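Pseudouridylate synthase RPUSD4, mitochondrial (Homo sapiens, PDB 5UBA) isomerises uridine to pseudouridine in mitochondrial RNAs, including the 16S ribosomal RNA, whose modification is required for assembly into a functional mitochondrial ribosome. Local coordinates at residues Asn35-Asn40 with Leu92-Asp97; Gln110-Tyr115 with Glu190-Thr195; Pro125-Val130 with Gln176-Ser181; Ala254-Leu259 with Asn270-Leu275. All blocks are in the same frame, centred on the assembly; numbering follows the deposited sequence. Where two conformers were deposited one is given.

In the fold
All four contacts pair antiparallel strands of the RluA-type pseudouridine synthase fold. Contact 1 is buried and mostly apolar, in a small four-stranded sheet. Contacts 2, 3 and 4 belong to the larger mixed sheet, contact 2 meeting contact 4 through neighbouring strands 112-120 and 252-259 and contact 3 through 186-193 and 175-182. Contacts 2 and 4 are partly buried and mix apolar packing, tyrosine on proline in contact 2 and leucine on leucine in contact 4, with polar bonds from lysines or from an arginine and paired amides, respectively. Contact 3 lies at the surface and turns on one buried tyrosine. Contacts 1 and 4 touch through Leu36 with Leu259 and Val38 with Leu271, where the two sheets meet.

Contact 1. Residues Asn35-Asn40 with Leu92-Asp97; sequences NLVVIN and LAWDKD
Val37 and Leu92 form a hydrogen-bonded antiparallel pair, and Leu36 with Ala93 the adjacent non-hydrogen-bonded one. Val37 N donates to Leu92 O (2.9 Å) and Leu92 N returns a bond to Val37 O (2.9 Å). Trp94 N extends the ladder to Asn35 O at 3.1 Å, although the second strand has already ended at Ala93. A water donates to Asn35 O and accepts from Asp95 N, bridging the two segments where they part. The apolar contacts are led by Val37, whose CG2 leans obliquely against the indole, 3.6 Å from Trp94 NE1 and 3.7 Å from Trp94 CE2. That methyl lies anti to the carbonyl carbon of Val37, since CG1 takes the place opposite the backbone N (chi1 179°). Further along, Ile39 CG2 meets Leu92 CD1 at 4.2 Å. Replacing Trp94 with an alanine would probably leave Val37 CG2 without its aromatic partner and His69 without the ring it stacks on. Helix 57-69 packs on the face bearing Val37, Leu92 and Ile39 through Leu68, Leu64 and Ile57, whereas Leu36 reaches strand 269-272, and Asp95 stands at the N-cap position of helix 96-107.

Contact 2. Residues Gln110-Tyr115 with Glu190-Thr195; sequences QVVKKY and ELQPIT
Strands 112-120 and 186-193 are antiparallel neighbours in the central sheet of the pseudouridine synthase fold; the side chain of Tyr115 lies about 7 Å from that of Asp83, probably the active-site residue by similarity. Tyr115 and Leu191 make the hydrogen-bonded pair: Tyr115 N donates to Leu191 O in the carbonyl plane (2.8 Å), and Leu191 N donates to Tyr115 O (2.8 Å). The Tyr115 ring crosses Pro193 at about a right angle, CE1 lying 3.7 Å from Pro193 CG. Two lysines reach over from the first strand. Lys114, bent at chi2 (-67°), curls its tip to Gln192 OE1 in one of its two deposited conformers, with NZ 2.7 Å away; Glu190 adds an opposite charge nearby, beyond salt-bridge distance, its OE2 being taken by Trp116 NE1. Lys113 bends at chi3 (-68°) and passes Pro193, CE lying 3.3 Å from Pro193 O, before NZ meets Thr195 O from above the carbonyl plane at 3.0 Å. Where the strands diverge, one water accepts from Lys113 N and Gln192 NE2 and donates to Val111 O and Pro193 O, linking them. Helix 200-209 packs against Tyr115, Leu191 and Pro193 through Leu201 and Leu205, while strand 252-259 flanks the pair beside 112-120 and strand 175-182 beside 186-193.

Contact 3. Residues Pro125-Val130 with Gln176-Ser181; sequences PSAGVV and QYQVLS
The Tyr177 ring lies under the backbone of Ala127 and Gly128: over one face sits Gly128 N, 3.5 Å above the plane and centred, with Ala127 C nearer the rim. Gly128 CA adds an off-centre CH-pi contact, 4.1 Å from the centroid of the Tyr177 ring. Pro125 O stands at the ring's edge, in plane, and takes the hydrogen bond of Tyr177 OH at 2.7 Å. Val130 CG2 approaches obliquely, 4.1 Å from Tyr177 CE1. The ring folds back across the partner strand because Tyr177 CG sits between the backbone N and the carbonyl carbon (chi1 73°). Around it Gly128 and Tyr177 exchange two backbone bonds, and Val179 N meets Ser126 O at 2.8 Å. On the opposite face of the sheet from the Tyr177 ring, Gln178 OE1 rests 3.3 Å from Ala127 CB while NE2 turns back to Val179 O. A leucine in place of Tyr177 would probably leave Pro125 O without its hydroxyl partner and the Gly128 backbone without an aromatic surface. The phenol hydroxyl thus satisfies the Pro125 carbonyl ahead of strand 127-130, while the ring face packs against the Gly128 backbone.

Contact 4. Residues Ala254-Leu259 with Asn270-Leu275; sequences ARQLIL and NLVCKL
Arg255 lays one face of its guanidinium against Val272, CG1 (in one of two deposited conformers) lying 3.7 Å above that plane, toward the rim. With CG opposite the backbone N (chi1 174°) and a bend at chi2 (67°), the chain swings over the partner strand, and NH1 makes a weak bond to Cys273 O at 3.0 Å; Leu275 N lies at the guanidinium edge, near its plane. Arg255 also makes a cation-pi contact with Trp116. Gln256 stretches across to Asn270, their amide planes turned 47° apart: NE2 donates to Asn270 OD1 at 2.8 Å in its own amide plane, and a water accepting from both Gln256 NE2 and Asn270 ND2 closes the link. Ile258 runs alongside Asn270, pointing the same way, with CD1 3.9 Å from Asn270 ND2. On the opposite face Leu271 CD1 approaches Leu259 CD1 at 4.3 Å, beneath the paired backbones of Leu257 and Leu271, which exchange two bonds. Cys273 N continues the ladder to Arg255 O at 2.9 Å. This is a beta hairpin of strands 252-259 and 269-272, mixed on the face of Gln256, Asn270, Ile258 and Val272, leucine-rich on the other, with a classic beta bulge at Arg255 and Gln256 opposite Lys114.

Contact 1. Residues Asn35-Asn40 with Leu92-Asp97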
loop_
_atom_site.group_PDB
_atom_site.type_symbol
_atom_site.label_atom_id
_atom_site.label_comp_id
_atom_site.label_asym_id
_atom_site.label_seq_id
_atom_site.Cartn_x
_atom_site.Cartn_y
_atom_site.Cartn_z
ATOM N N ASN A 35 -14.567 -18.782 7.402
ATOM C CA ASN A 35 -13.653 -18.044 8.273
ATOM C C ASN A 35 -13.521 -16.550 7.941
ATOM O O ASN A 35 -13.454 -15.718 8.840
ATOM C CB ASN A 35 -12.242 -18.631 8.189
ATOM C CG ASN A 35 -12.174 -20.096 8.594
ATOM O OD1 ASN A 35 -11.585 -20.915 7.894
ATOM N ND2 ASN A 35 -12.752 -20.413 9.725
ATOM N N LEU A 36 -13.451 -16.249 6.645
ATOM C CA LEU A 36 -12.981 -14.928 6.191
ATOM C C LEU A 36 -13.951 -14.235 5.253
ATOM O O LEU A 36 -14.675 -14.875 4.487
ATOM C CB LEU A 36 -11.648 -15.059 5.448
ATOM C CG LEU A 36 -10.520 -15.846 6.100
ATOM C CD1 LEU A 36 -9.331 -15.860 5.143
ATOM C CD2 LEU A 36 -10.122 -15.204 7.406
ATOM N N VAL A 37 -13.920 -12.909 5.314
ATOM C CA VAL A 37 -14.499 -12.042 4.285
ATOM C C VAL A 37 -13.357 -11.162 3.788
ATOM O O VAL A 37 -12.782 -10.406 4.563
ATOM C CB VAL A 37 -15.623 -11.152 4.835
ATOM C CG1 VAL A 37 -16.168 -10.247 3.732
ATOM C CG2 VAL A 37 -16.753 -12.016 5.399
ATOM N N VAL A 38 -13.057 -11.252 2.494
ATOM C CA VAL A 38 -11.942 -10.481 1.930
ATOM C C VAL A 38 -12.533 -9.374 1.074
ATOM O O VAL A 38 -13.236 -9.671 0.106
ATOM C CB VAL A 38 -10.977 -11.355 1.116
ATOM C CG1 VAL A 38 -9.776 -10.517 0.679
ATOM C CG2 VAL A 38 -10.561 -12.566 1.937
ATOM N N ILE A 39 -12.226 -8.136 1.433
ATOM C CA ILE A 39 -12.736 -6.955 0.734
ATOM C C ILE A 39 -11.644 -6.289 -0.106
ATOM O O ILE A 39 -10.453 -6.579 0.023
ATOM C CB ILE A 39 -13.369 -5.931 1.693
ATOM C CG1 ILE A 39 -12.351 -5.364 2.660
ATOM C CG2 ILE A 39 -14.541 -6.553 2.438
ATOM C CD1 ILE A 39 -12.870 -4.216 3.483
ATOM N N ASN A 40 -12.100 -5.382 -0.959
ATOM C CA ASN A 40 -11.270 -4.506 -1.745
ATOM C C ASN A 40 -11.395 -3.115 -1.138
ATOM O O ASN A 40 -12.427 -2.413 -1.313
ATOM C CB ASN A 40 -11.734 -4.562 -3.195
ATOM C CG ASN A 40 -11.007 -3.585 -4.083
ATOM O OD1 ASN A 40 -10.143 -2.851 -3.632
ATOM N ND2 ASN A 40 -11.364 -3.580 -5.367
ATOM N N LEU A 92 -10.811 -9.808 6.543
ATOM C CA LEU A 92 -11.594 -9.708 7.768
ATOM C C LEU A 92 -11.983 -11.117 8.187
ATOM O O LEU A 92 -12.076 -12.011 7.364
ATOM C CB LEU A 92 -12.879 -8.912 7.501
ATOM C CG LEU A 92 -12.713 -7.538 6.871
ATOM C CD1 LEU A 92 -14.070 -6.897 6.552
ATOM C CD2 LEU A 92 -11.921 -6.638 7.774
ATOM N N ALA A 93 -12.210 -11.313 9.494
ATOM C CA ALA A 93 -12.622 -12.610 10.022
ATOM C C ALA A 93 -13.897 -12.528 10.847
ATOM O O ALA A 93 -14.074 -11.584 11.611
ATOM C CB ALA A 93 -11.536 -13.194 10.892
ATOM N N TRP A 94 -14.702 -13.558 10.735
ATOM C CA TRP A 94 -15.929 -13.670 11.538
ATOM C C TRP A 94 -15.666 -13.866 13.039
ATOM O O TRP A 94 -16.344 -13.264 13.872
ATOM C CB TRP A 94 -16.744 -14.853 11.015
ATOM C CG TRP A 94 -17.370 -14.592 9.712
ATOM C CD1 TRP A 94 -17.100 -15.188 8.520
ATOM C CD2 TRP A 94 -18.417 -13.649 9.466
ATOM N NE1 TRP A 94 -17.908 -14.658 7.533
ATOM C CE2 TRP A 94 -18.716 -13.706 8.089
ATOM C CE3 TRP A 94 -19.112 -12.744 10.276
ATOM C CZ2 TRP A 94 -19.714 -12.897 7.498
ATOM C CZ3 TRP A 94 -20.107 -11.952 9.691
ATOM C CH2 TRP A 94 -20.381 -12.035 8.323
ATOM N N ASP A 95 -14.650 -14.684 13.355
ATOM C CA ASP A 95 -14.352 -15.144 14.720
ATOM C C ASP A 95 -13.124 -14.397 15.262
ATOM O O ASP A 95 -12.132 -14.251 14.556
ATOM C CB ASP A 95 -14.101 -16.661 14.661
ATOM C CG ASP A 95 -13.861 -17.288 16.023
ATOM O OD1 ASP A 95 -14.838 -17.575 16.739
ATOM O OD2 ASP A 95 -12.687 -17.521 16.355
ATOM N N LYS A 96 -13.174 -13.927 16.505
ATOM C CA LYS A 96 -12.052 -13.199 17.108
ATOM C C LYS A 96 -10.773 -14.036 17.180
ATOM O O LYS A 96 -9.674 -13.496 17.008
ATOM C CB LYS A 96 -12.414 -12.747 18.529
ATOM C CG LYS A 96 -11.449 -11.740 19.125
ATOM C CD LYS A 96 -12.074 -10.946 20.276
ATOM C CE LYS A 96 -11.529 -9.528 20.319
ATOM N NZ LYS A 96 -10.043 -9.512 20.417
ATOM N N ASP A 97 -10.917 -15.321 17.475
ATOM C CA ASP A 97 -9.748 -16.189 17.576
ATOM C C ASP A 97 -9.117 -16.409 16.216
ATOM O O ASP A 97 -7.887 -16.456 16.115
ATOM C CB ASP A 97 -10.084 -17.522 18.248
ATOM C CG ASP A 97 -10.422 -17.361 19.712
ATOM O OD1 ASP A 97 -9.873 -16.467 20.392
ATOM O OD2 ASP A 97 -11.253 -18.143 20.188
HETATM O O HOH W 1 -13.411 -16.445 11.440
#

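Contact 2. Residues Gln110-Tyr115 with Glu190-Thr195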
loop_
_atom_site.group_PDB
_atom_site.type_symbol
_atom_site.label_atom_id
_atom_site.label_comp_id
_atom_site.label_asym_id
_atom_site.label_seq_id
_atom_site.Cartn_x
_atom_site.Cartn_y
_atom_site.Cartn_z
ATOM N N GLN A 110 4.571 -15.043 7.754
ATOM C CA GLN A 110 4.152 -16.216 7.042
ATOM C C GLN A 110 3.245 -15.860 5.874
ATOM O O GLN A 110 2.873 -16.761 5.144
ATOM C CB GLN A 110 3.444 -17.212 7.972
ATOM C CG GLN A 110 4.361 -17.820 9.049
ATOM C CD GLN A 110 3.597 -18.788 9.950
ATOM O OE1 GLN A 110 3.406 -18.542 11.148
ATOM N NE2 GLN A 110 3.097 -19.836 9.359
ATOM N N VAL A 111 2.891 -14.581 5.712
ATOM C CA VAL A 111 2.002 -14.162 4.616
ATOM C C VAL A 111 2.792 -13.424 3.549
ATOM O O VAL A 111 3.526 -12.454 3.874
ATOM C CB VAL A 111 0.915 -13.183 5.126
ATOM C CG1 VAL A 111 -0.018 -12.755 4.013
ATOM C CG2 VAL A 111 0.119 -13.820 6.242
ATOM N N VAL A 112 2.614 -13.833 2.294
ATOM C CA VAL A 112 3.269 -13.144 1.187
ATOM C C VAL A 112 2.366 -11.952 0.853
ATOM O O VAL A 112 1.196 -12.157 0.523
ATOM C CB VAL A 112 3.396 -14.037 -0.051
ATOM C CG1 VAL A 112 3.953 -13.239 -1.228
ATOM C CG2 VAL A 112 4.265 -15.254 0.243
ATOM N N LYS A 113 2.912 -10.746 0.929
ATOM C CA LYS A 113 2.191 -9.495 0.668
ATOM C C LYS A 113 2.805 -8.882 -0.579
ATOM O O LYS A 113 3.989 -8.562 -0.549
ATOM C CB LYS A 113 2.388 -8.492 1.822
ATOM C CG LYS A 113 1.861 -8.912 3.186
ATOM C CD LYS A 113 2.285 -7.966 4.317
ATOM C CE LYS A 113 3.773 -7.986 4.622
ATOM N NZ LYS A 113 4.219 -6.952 5.585
ATOM N N LYS A 114 2.038 -8.732 -1.661
ATOM C CA LYS A 114 2.525 -8.097 -2.895
ATOM C C LYS A 114 1.743 -6.822 -3.166
ATOM O O LYS A 114 0.521 -6.833 -3.094
ATOM C CB LYS A 114 2.365 -9.014 -4.100
ATOM C CG LYS A 114 3.074 -10.360 -4.017
ATOM C CD LYS A 114 4.585 -10.210 -4.026
ATOM C CE LYS A 114 5.250 -11.563 -4.230
ATOM N NZ LYS A 114 6.731 -11.494 -4.380
ATOM N N TYR A 115 2.459 -5.756 -3.496
ATOM C CA TYR A 115 1.866 -4.474 -3.821
ATOM C C TYR A 115 2.319 -4.079 -5.196
ATOM O O TYR A 115 3.403 -4.456 -5.625
ATOM C CB TYR A 115 2.282 -3.404 -2.841
ATOM C CG TYR A 115 1.744 -3.553 -1.447
ATOM C CD1 TYR A 115 2.242 -4.530 -0.609
ATOM C CD2 TYR A 115 0.808 -2.648 -0.952
ATOM C CE1 TYR A 115 1.780 -4.657 0.691
ATOM C CE2 TYR A 115 0.329 -2.767 0.339
ATOM C CZ TYR A 115 0.842 -3.752 1.152
ATOM O OH TYR A 115 0.371 -3.867 2.454
ATOM N N GLU A 190 6.439 -4.134 -8.746
ATOM C CA GLU A 190 5.918 -5.063 -7.746
ATOM C C GLU A 190 6.798 -4.991 -6.511
ATOM O O GLU A 190 8.031 -5.048 -6.600
ATOM C CB GLU A 190 5.877 -6.491 -8.300
ATOM C CG GLU A 190 5.131 -7.488 -7.407
ATOM C CD GLU A 190 4.694 -8.777 -8.150
ATOM O OE1 GLU A 190 5.590 -9.661 -8.264
ATOM O OE2 GLU A 190 3.495 -8.957 -8.617
ATOM N N LEU A 191 6.167 -4.837 -5.354
ATOM C CA LEU A 191 6.857 -4.670 -4.084
ATOM C C LEU A 191 6.412 -5.742 -3.124
ATOM O O LEU A 191 5.213 -6.046 -3.045
ATOM C CB LEU A 191 6.471 -3.324 -3.503
ATOM C CG LEU A 191 6.726 -2.118 -4.420
ATOM C CD1 LEU A 191 5.920 -0.920 -4.002
ATOM C CD2 LEU A 191 8.209 -1.835 -4.416
ATOM N N GLN A 192 7.353 -6.270 -2.354
ATOM C CA GLN A 192 7.020 -7.215 -1.305
ATOM C C GLN A 192 7.706 -6.733 -0.063
ATOM O O GLN A 192 8.917 -6.983 0.102
ATOM C CB GLN A 192 7.416 -8.657 -1.651
ATOM C CG GLN A 192 7.103 -9.593 -0.481
ATOM C CD GLN A 192 7.332 -11.057 -0.748
ATOM O OE1 GLN A 192 7.651 -11.480 -1.852
ATOM N NE2 GLN A 192 7.157 -11.853 0.302
ATOM N N PRO A 193 6.956 -6.066 0.828
ATOM C CA PRO A 193 7.507 -5.734 2.141
ATOM C C PRO A 193 7.632 -7.056 2.926
ATOM O O PRO A 193 6.657 -7.831 3.023
ATOM C CB PRO A 193 6.477 -4.783 2.740
ATOM C CG PRO A 193 5.189 -5.139 2.051
ATOM C CD PRO A 193 5.517 -5.721 0.714
ATOM N N ILE A 194 8.842 -7.366 3.380
ATOM C CA ILE A 194 9.065 -8.561 4.181
ATOM C C ILE A 194 8.726 -8.239 5.618
ATOM O O ILE A 194 8.018 -8.999 6.288
ATOM C CB ILE A 194 10.527 -9.042 4.077
ATOM C CG1 ILE A 194 10.894 -9.326 2.606
ATOM C CG2 ILE A 194 10.751 -10.243 4.990
ATOM C CD1 ILE A 194 10.056 -10.374 1.898
ATOM N N THR A 195 9.227 -7.095 6.069
ATOM C CA THR A 195 8.818 -6.474 7.324
ATOM C C THR A 195 7.513 -5.703 7.117
ATOM O O THR A 195 6.914 -5.767 6.039
ATOM C CB THR A 195 9.926 -5.545 7.796
ATOM O OG1 THR A 195 10.229 -4.619 6.741
ATOM C CG2 THR A 195 11.198 -6.325 8.109
HETATM O O HOH W 2 5.550 -10.337 2.367
HETATM O O HOH W 3 5.907 -8.316 7.828
#

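Contact 3. Residues Pro125-Val130 with Gln176-Ser181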
loop_
_atom_site.group_PDB
_atom_site.type_symbol
_atom_site.label_atom_id
_atom_site.label_comp_id
_atom_site.label_asym_id
_atom_site.label_seq_id
_atom_site.Cartn_x
_atom_site.Cartn_y
_atom_site.Cartn_z
ATOM N N PRO A 125 19.153 -1.089 -9.626
ATOM C CA PRO A 125 18.775 -2.055 -10.655
ATOM C C PRO A 125 17.261 -2.271 -10.725
ATOM O O PRO A 125 16.546 -1.878 -9.815
ATOM C CB PRO A 125 19.436 -3.349 -10.175
ATOM C CG PRO A 125 20.559 -2.909 -9.314
ATOM C CD PRO A 125 20.054 -1.678 -8.621
ATOM N N SER A 126 16.800 -2.911 -11.781
ATOM C CA SER A 126 15.352 -3.085 -11.996
ATOM C C SER A 126 14.709 -4.094 -11.045
ATOM O O SER A 126 13.486 -4.134 -10.948
ATOM C CB SER A 126 15.049 -3.462 -13.448
ATOM O OG SER A 126 15.758 -4.607 -13.812
ATOM N N ALA A 127 15.507 -4.914 -10.371
ATOM C CA ALA A 127 15.041 -5.809 -9.319
ATOM C C ALA A 127 16.068 -5.849 -8.194
ATOM O O ALA A 127 17.274 -5.717 -8.423
ATOM C CB ALA A 127 14.758 -7.200 -9.860
ATOM N N GLY A 128 15.605 -5.969 -6.960
ATOM C CA GLY A 128 16.517 -6.005 -5.849
ATOM C C GLY A 128 15.832 -5.963 -4.514
ATOM O O GLY A 128 14.671 -6.388 -4.386
ATOM N N VAL A 129 16.532 -5.434 -3.515
ATOM C CA VAL A 129 16.003 -5.349 -2.163
ATOM C C VAL A 129 16.586 -4.128 -1.440
ATOM O O VAL A 129 17.801 -3.923 -1.422
ATOM C CB VAL A 129 16.260 -6.665 -1.389
ATOM C CG1 VAL A 129 17.748 -6.934 -1.244
ATOM C CG2 VAL A 129 15.570 -6.639 -0.041
ATOM N N VAL A 130 15.706 -3.328 -0.839
ATOM C CA VAL A 130 16.078 -2.141 -0.081
ATOM C C VAL A 130 15.968 -2.585 1.366
ATOM O O VAL A 130 14.906 -3.000 1.820
ATOM C CB VAL A 130 15.173 -0.932 -0.378
ATOM C CG1 VAL A 130 15.617 0.276 0.445
ATOM C CG2 VAL A 130 15.161 -0.624 -1.869
ATOM N N GLN A 176 11.477 -6.139 -0.946
ATOM C CA GLN A 176 11.907 -6.693 -2.227
ATOM C C GLN A 176 11.146 -5.956 -3.311
ATOM O O GLN A 176 9.973 -5.611 -3.121
ATOM C CB GLN A 176 11.657 -8.200 -2.288
ATOM C CG GLN A 176 12.484 -8.899 -1.218
ATOM C CD GLN A 176 12.282 -10.390 -1.114
ATOM O OE1 GLN A 176 11.580 -11.019 -1.916
ATOM N NE2 GLN A 176 12.932 -10.979 -0.115
ATOM N N TYR A 177 11.775 -5.746 -4.462
ATOM C CA TYR A 177 11.099 -5.098 -5.585
ATOM C C TYR A 177 11.508 -5.654 -6.914
ATOM O O TYR A 177 12.607 -6.171 -7.060
ATOM C CB TYR A 177 11.317 -3.594 -5.560
ATOM C CG TYR A 177 12.719 -3.188 -5.953
ATOM C CD1 TYR A 177 13.739 -3.115 -5.013
ATOM C CD2 TYR A 177 13.010 -2.886 -7.277
ATOM C CE1 TYR A 177 15.035 -2.756 -5.392
ATOM C CE2 TYR A 177 14.292 -2.510 -7.658
ATOM C CZ TYR A 177 15.290 -2.443 -6.704
ATOM O OH TYR A 177 16.599 -2.090 -7.084
ATOM N N GLN A 178 10.612 -5.528 -7.884
ATOM C CA GLN A 178 10.841 -5.966 -9.245
ATOM C C GLN A 178 10.062 -5.056 -10.166
ATOM O O GLN A 178 8.823 -4.979 -10.063
ATOM C CB GLN A 178 10.316 -7.394 -9.403
ATOM C CG GLN A 178 10.250 -7.923 -10.816
ATOM C CD GLN A 178 11.603 -8.169 -11.395
ATOM O OE1 GLN A 178 12.309 -9.070 -10.945
ATOM N NE2 GLN A 178 11.978 -7.384 -12.406
ATOM N N VAL A 179 10.742 -4.408 -11.092
ATOM C CA VAL A 179 10.051 -3.675 -12.142
ATOM C C VAL A 179 9.306 -4.666 -13.041
ATOM O O VAL A 179 9.903 -5.649 -13.507
ATOM C CB VAL A 179 11.020 -2.807 -12.972
ATOM C CG1 VAL A 179 10.341 -2.282 -14.234
ATOM C CG2 VAL A 179 11.601 -1.692 -12.110
ATOM N N LEU A 180 8.027 -4.404 -13.285
ATOM C CA LEU A 180 7.187 -5.210 -14.180
ATOM C C LEU A 180 7.094 -4.641 -15.593
ATOM O O LEU A 180 6.950 -5.390 -16.568
ATOM C CB LEU A 180 5.777 -5.301 -13.617
ATOM C CG LEU A 180 5.633 -5.986 -12.262
ATOM C CD1 LEU A 180 4.167 -5.954 -11.835
ATOM C CD2 LEU A 180 6.219 -7.399 -12.315
ATOM N N SER A 181 7.106 -3.322 -15.668
ATOM C CA SER A 181 6.992 -2.579 -16.924
ATOM C C SER A 181 7.654 -1.238 -16.727
ATOM O O SER A 181 7.571 -0.669 -15.634
ATOM C CB SER A 181 5.520 -2.364 -17.296
ATOM O OG SER A 181 5.403 -1.695 -18.538
#

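Contact 4. Residues Ala254-Leu259 with Asn270-Leu275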
loop_
_atom_site.group_PDB
_atom_site.type_symbol
_atom_site.label_atom_id
_atom_site.label_comp_id
_atom_site.label_asym_id
_atom_site.label_seq_id
_atom_site.Cartn_x
_atom_site.Cartn_y
_atom_site.Cartn_z
ATOM N N ALA A 254 -2.581 -2.891 -2.877
ATOM C CA ALA A 254 -2.343 -4.210 -2.286
ATOM C C ALA A 254 -2.954 -5.226 -3.252
ATOM O O ALA A 254 -4.171 -5.467 -3.286
ATOM C CB ALA A 254 -2.968 -4.290 -0.898
ATOM N N ARG A 255 -2.080 -5.752 -4.107
ATOM C CA ARG A 255 -2.453 -6.604 -5.216
ATOM C C ARG A 255 -2.750 -8.033 -4.828
ATOM O O ARG A 255 -3.658 -8.662 -5.380
ATOM C CB ARG A 255 -1.318 -6.580 -6.252
ATOM C CG ARG A 255 -1.485 -7.524 -7.415
ATOM C CD ARG A 255 -2.635 -7.123 -8.280
ATOM N NE ARG A 255 -2.611 -7.872 -9.520
ATOM C CZ ARG A 255 -3.490 -7.714 -10.499
ATOM N NH1 ARG A 255 -4.481 -6.831 -10.393
ATOM N NH2 ARG A 255 -3.360 -8.446 -11.612
ATOM N N GLN A 256 -1.923 -8.596 -3.972
ATOM C CA GLN A 256 -2.021 -10.013 -3.674
ATOM C C GLN A 256 -1.632 -10.316 -2.232
ATOM O O GLN A 256 -0.709 -9.708 -1.703
ATOM C CB GLN A 256 -1.096 -10.775 -4.621
ATOM C CG GLN A 256 -1.005 -12.277 -4.425
ATOM C CD GLN A 256 -0.196 -12.938 -5.516
ATOM O OE1 GLN A 256 0.838 -12.400 -5.944
ATOM N NE2 GLN A 256 -0.654 -14.106 -5.986
ATOM N N LEU A 257 -2.302 -11.312 -1.638
ATOM C CA LEU A 257 -1.921 -11.900 -0.357
ATOM C C LEU A 257 -1.952 -13.392 -0.493
ATOM O O LEU A 257 -2.939 -13.925 -1.000
ATOM C CB LEU A 257 -2.934 -11.550 0.736
ATOM C CG LEU A 257 -2.928 -10.209 1.412
ATOM C CD1 LEU A 257 -3.971 -10.201 2.521
ATOM C CD2 LEU A 257 -1.548 -9.865 1.988
ATOM N N ILE A 258 -0.908 -14.079 -0.044
ATOM C CA ILE A 258 -0.936 -15.546 -0.026
ATOM C C ILE A 258 -0.859 -15.942 1.451
ATOM O O ILE A 258 0.142 -15.661 2.118
ATOM C CB ILE A 258 0.185 -16.196 -0.854
ATOM C CG1 ILE A 258 0.210 -15.624 -2.286
ATOM C CG2 ILE A 258 -0.006 -17.720 -0.867
ATOM C CD1 ILE A 258 1.385 -16.114 -3.111
ATOM N N LEU A 259 -1.943 -16.538 1.949
ATOM C CA LEU A 259 -2.072 -16.934 3.352
ATOM C C LEU A 259 -1.846 -18.443 3.421
ATOM O O LEU A 259 -2.413 -19.180 2.622
ATOM C CB LEU A 259 -3.484 -16.667 3.881
ATOM C CG LEU A 259 -3.975 -15.256 4.137
ATOM C CD1 LEU A 259 -5.474 -15.280 4.440
ATOM C CD2 LEU A 259 -3.239 -14.678 5.323
ATOM N N ASN A 270 -4.797 -17.782 -1.995
ATOM C CA ASN A 270 -4.060 -16.881 -2.869
ATOM C C ASN A 270 -5.045 -15.847 -3.385
ATOM O O ASN A 270 -5.824 -16.111 -4.296
ATOM C CB ASN A 270 -3.433 -17.699 -4.000
ATOM C CG ASN A 270 -2.535 -16.874 -4.902
ATOM O OD1 ASN A 270 -2.809 -15.705 -5.186
ATOM N ND2 ASN A 270 -1.454 -17.505 -5.390
ATOM N N LEU A 271 -5.013 -14.664 -2.773
ATOM C CA LEU A 271 -6.024 -13.621 -2.974
ATOM C C LEU A 271 -5.447 -12.544 -3.856
ATOM O O LEU A 271 -4.348 -12.037 -3.572
ATOM C CB LEU A 271 -6.403 -13.010 -1.620
ATOM C CG LEU A 271 -6.988 -14.004 -0.603
ATOM C CD1 LEU A 271 -6.912 -13.483 0.808
ATOM C CD2 LEU A 271 -8.437 -14.370 -0.889
ATOM N N VAL A 272 -6.137 -12.189 -4.938
ATOM C CA VAL A 272 -5.659 -11.143 -5.844
ATOM C C VAL A 272 -6.794 -10.179 -6.143
ATOM O O VAL A 272 -7.927 -10.628 -6.357
ATOM C CB VAL A 272 -5.088 -11.737 -7.145
ATOM C CG1 VAL A 272 -4.720 -10.639 -8.153
ATOM C CG2 VAL A 272 -3.881 -12.615 -6.835
ATOM N N CYS A 273 -6.478 -8.875 -6.182
ATOM C CA CYS A 273 -7.442 -7.788 -6.386
ATOM C C CYS A 273 -7.110 -7.000 -7.646
ATOM O O CYS A 273 -5.970 -6.551 -7.831
ATOM C CB CYS A 273 -7.445 -6.825 -5.178
ATOM S SG CYS A 273 -8.782 -5.638 -5.210
ATOM N N LYS A 274 -8.131 -6.781 -8.483
ATOM C CA LYS A 274 -8.003 -5.883 -9.626
ATOM C C LYS A 274 -7.489 -4.515 -9.219
ATOM O O LYS A 274 -7.773 -4.005 -8.127
ATOM C CB LYS A 274 -9.371 -5.677 -10.324
ATOM C CG LYS A 274 -10.392 -4.904 -9.513
ATOM C CD LYS A 274 -11.748 -4.769 -10.201
ATOM C CE LYS A 274 -12.756 -4.065 -9.302
ATOM N NZ LYS A 274 -12.328 -2.699 -8.890
ATOM N N LEU A 275 -6.794 -3.865 -10.156
ATOM C CA LEU A 275 -6.373 -2.504 -9.930
ATOM C C LEU A 275 -7.570 -1.563 -9.973
ATOM O O LEU A 275 -8.531 -1.823 -10.735
ATOM C CB LEU A 275 -5.397 -2.052 -11.018
ATOM C CG LEU A 275 -3.992 -2.638 -11.003
ATOM C CD1 LEU A 275 -3.281 -2.357 -12.325
ATOM C CD2 LEU A 275 -3.211 -2.099 -9.828
HETATM O O HOH W 4 0.594 -16.589 -7.442
#